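Local coordinates for plasmin and fibronectin-binding protein A (Streptococcus pneumoniae, PDB 4MR0) that acts as a surface adhesin and invasin, binding human fibronectin, plasmin, plasminogen and serum albumin, at residues I299-E308 and L345-Y353. Numbering follows the deposited sequence.
Sequences IISKESIQIE and LVTAIGTHY. With MN (manganese (II) ion), chain G.
The imidazole of His-352 has Ser-301 CB over the centre of one face, a CH-pi contact 3.8 Å from the ring centroid, and the carboxylate of Glu-303 at its edge. These groups belong to neighbouring coils of a right-handed parallel beta-helix, the fold of the pectate lyase-like clan and the beta-helical part of this cell-wall-anchored adhesin. Ring and carboxylate lie 14° from coplanar, and His-352 ND1 gives Glu-303 OE2 a nearly straight 2.7 Å hydrogen bond on the syn lone pair. Glu-303 CG lies against Gly-350 C and beside Thr-347 CG2, and the bend at chi2 (91°) turns the carboxylate to the ring edge. Gln-306 NE2 approaches the ring obliquely, 3.3 Å from His-352 CE1. Both segments turn a corner, at 304-305 and 348-349, and stay in parallel register: Ser-304 N binds Thr-347 O, Ile-305 N binds Ala-348 O, Gly-350 N binds Ile-305 O and Ile-307 N binds Gly-350 O. On the face opposite Glu-303 and Gln-306, Ile-305 and Ile-349 pack into the interior, and Ile-307 CD1 meets Ile-349 CG2 at 3.9 Å; Phe-285, Phe-336, Ile-366 and Phe-371 continue this core. Ser-304 OG sits against the methyls of Leu-345, while Ile-299 CG2 packs on Val-346 CG2 at 3.7 Å. With CG anti to the backbone N (chi1 178°) and an extended chain, Gln-306 carries its amide past Thr-351 to a manganese ion shared with Glu-308, Gln-271 and Gly-314. The metal sits 2.2 Å from Gln-306 OE1, and both carboxylate oxygens of Glu-308 grip it, OE2 at 2.3 Å.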
# COMPACT_ATOMS: atom_id res chain seq x y z
N ILE A 299 -8.45 0.50 -11.58
CA ILE A 299 -8.61 -0.28 -10.36
C ILE A 299 -7.31 -0.53 -9.57
O ILE A 299 -7.24 -0.21 -8.39
CB ILE A 299 -9.28 -1.64 -10.66
CG1 ILE A 299 -10.74 -1.42 -11.08
CG2 ILE A 299 -9.20 -2.55 -9.45
CD1 ILE A 299 -11.49 -2.70 -11.39
N ILE A 300 -6.30 -1.10 -10.22
CA ILE A 300 -5.05 -1.40 -9.54
C ILE A 300 -4.23 -0.16 -9.14
O ILE A 300 -3.22 -0.27 -8.46
CB ILE A 300 -4.17 -2.34 -10.38
CG1 ILE A 300 -3.75 -1.66 -11.69
CG2 ILE A 300 -4.93 -3.63 -10.67
CD1 ILE A 300 -2.79 -2.48 -12.53
N SER A 301 -4.67 1.01 -9.57
CA SER A 301 -3.96 2.24 -9.23
C SER A 301 -4.57 2.86 -7.97
O SER A 301 -4.26 3.99 -7.61
CB SER A 301 -4.05 3.24 -10.38
OG SER A 301 -5.37 3.73 -10.51
N LYS A 302 -5.44 2.11 -7.29
CA LYS A 302 -6.08 2.62 -6.09
C LYS A 302 -5.66 1.95 -4.79
O LYS A 302 -6.39 1.12 -4.24
CB LYS A 302 -7.60 2.55 -6.24
CG LYS A 302 -8.16 3.51 -7.28
CD LYS A 302 -7.64 4.93 -7.04
CE LYS A 302 -8.34 5.94 -7.93
NZ LYS A 302 -8.26 5.56 -9.37
N GLU A 303 -4.48 2.32 -4.29
CA GLU A 303 -3.96 1.77 -3.04
C GLU A 303 -4.68 2.42 -1.87
O GLU A 303 -4.94 3.63 -1.90
CB GLU A 303 -2.45 2.05 -2.93
CG GLU A 303 -1.61 1.56 -4.11
CD GLU A 303 -1.44 2.60 -5.21
OE1 GLU A 303 -2.09 3.67 -5.14
OE2 GLU A 303 -0.66 2.34 -6.15
N SER A 304 -5.01 1.65 -0.84
CA SER A 304 -5.69 2.22 0.33
C SER A 304 -4.77 3.20 1.07
O SER A 304 -5.23 4.18 1.66
CB SER A 304 -6.16 1.10 1.25
OG SER A 304 -7.15 0.34 0.58
N ILE A 305 -3.48 2.91 1.05
CA ILE A 305 -2.49 3.80 1.63
C ILE A 305 -1.42 3.99 0.57
O ILE A 305 -0.63 3.08 0.30
CB ILE A 305 -1.83 3.24 2.90
CG1 ILE A 305 -2.87 3.04 4.01
CG2 ILE A 305 -0.75 4.20 3.39
CD1 ILE A 305 -2.30 2.45 5.29
N GLN A 306 -1.42 5.16 -0.05
CA GLN A 306 -0.44 5.46 -1.08
C GLN A 306 0.65 6.32 -0.47
O GLN A 306 0.38 7.27 0.26
CB GLN A 306 -1.13 6.20 -2.24
CG GLN A 306 -0.19 6.61 -3.38
CD GLN A 306 -0.92 7.33 -4.49
OE1 GLN A 306 -1.81 8.15 -4.23
NE2 GLN A 306 -0.55 7.05 -5.73
N ILE A 307 1.90 5.97 -0.77
CA ILE A 307 3.06 6.69 -0.29
C ILE A 307 3.74 7.13 -1.58
O ILE A 307 4.23 6.30 -2.35
CB ILE A 307 3.98 5.76 0.52
CG1 ILE A 307 3.19 5.17 1.70
CG2 ILE A 307 5.21 6.53 1.02
CD1 ILE A 307 3.91 4.02 2.40
N GLU A 308 3.78 8.43 -1.81
CA GLU A 308 4.31 8.92 -3.07
C GLU A 308 5.07 10.23 -2.95
O GLU A 308 5.04 10.88 -1.91
CB GLU A 308 3.13 9.14 -4.01
CG GLU A 308 2.24 10.29 -3.50
CD GLU A 308 0.85 10.31 -4.10
OE1 GLU A 308 0.71 10.06 -5.32
OE2 GLU A 308 -0.11 10.59 -3.35
N LEU A 345 -10.01 -4.66 -0.23
CA LEU A 345 -9.20 -3.61 -0.84
C LEU A 345 -8.46 -4.24 -2.02
O LEU A 345 -8.22 -5.45 -2.03
CB LEU A 345 -8.19 -3.08 0.17
CG LEU A 345 -8.67 -2.82 1.60
CD1 LEU A 345 -7.50 -2.31 2.44
CD2 LEU A 345 -9.81 -1.81 1.61
N VAL A 346 -8.12 -3.43 -3.02
CA VAL A 346 -7.40 -3.92 -4.18
C VAL A 346 -5.91 -4.06 -3.83
O VAL A 346 -5.32 -5.13 -3.97
CB VAL A 346 -7.57 -2.97 -5.39
CG1 VAL A 346 -6.77 -3.46 -6.58
CG2 VAL A 346 -9.05 -2.88 -5.75
N THR A 347 -5.33 -2.96 -3.37
CA THR A 347 -3.92 -2.92 -2.97
C THR A 347 -3.89 -2.16 -1.66
O THR A 347 -4.34 -1.02 -1.58
CB THR A 347 -3.08 -2.16 -4.02
OG1 THR A 347 -3.05 -2.91 -5.24
CG2 THR A 347 -1.65 -1.96 -3.52
N ALA A 348 -3.35 -2.78 -0.61
CA ALA A 348 -3.32 -2.12 0.69
C ALA A 348 -2.35 -0.94 0.77
O ALA A 348 -2.73 0.15 1.20
CB ALA A 348 -3.00 -3.13 1.79
N ILE A 349 -1.11 -1.16 0.33
CA ILE A 349 -0.09 -0.12 0.43
C ILE A 349 0.84 -0.07 -0.77
O ILE A 349 1.22 -1.10 -1.32
CB ILE A 349 0.82 -0.38 1.67
CG1 ILE A 349 -0.03 -0.54 2.93
CG2 ILE A 349 1.81 0.77 1.84
CD1 ILE A 349 0.75 -1.10 4.12
N GLY A 350 1.21 1.14 -1.18
CA GLY A 350 2.15 1.26 -2.28
C GLY A 350 1.98 2.51 -3.12
O GLY A 350 1.49 3.53 -2.65
N THR A 351 2.43 2.42 -4.36
CA THR A 351 2.28 3.51 -5.30
C THR A 351 2.53 2.95 -6.70
O THR A 351 3.05 1.84 -6.84
CB THR A 351 3.22 4.70 -4.99
OG1 THR A 351 2.77 5.85 -5.72
CG2 THR A 351 4.66 4.38 -5.37
N HIS A 352 2.17 3.72 -7.72
CA HIS A 352 2.29 3.24 -9.09
C HIS A 352 2.82 4.28 -10.06
O HIS A 352 2.54 4.20 -11.26
CB HIS A 352 0.90 2.85 -9.56
CG HIS A 352 -0.10 3.95 -9.38
ND1 HIS A 352 -0.76 4.17 -8.18
CD2 HIS A 352 -0.49 4.95 -10.21
CE1 HIS A 352 -1.50 5.26 -8.29
NE2 HIS A 352 -1.36 5.75 -9.51
N TYR A 353 3.60 5.24 -9.57
CA TYR A 353 4.08 6.29 -10.45
C TYR A 353 5.41 6.88 -10.04
O TYR A 353 5.68 7.06 -8.85
CB TYR A 353 3.01 7.39 -10.50
CG TYR A 353 3.37 8.62 -11.30
CD1 TYR A 353 3.39 8.60 -12.69
CD2 TYR A 353 3.64 9.83 -10.65
CE1 TYR A 353 3.68 9.76 -13.42
CE2 TYR A 353 3.93 10.99 -11.38
CZ TYR A 353 3.94 10.94 -12.76
OH TYR A 353 4.21 12.09 -13.48
MN MN G . -1.81 10.29 -4.86
O HOH W 1 -1.82 -1.51 -6.90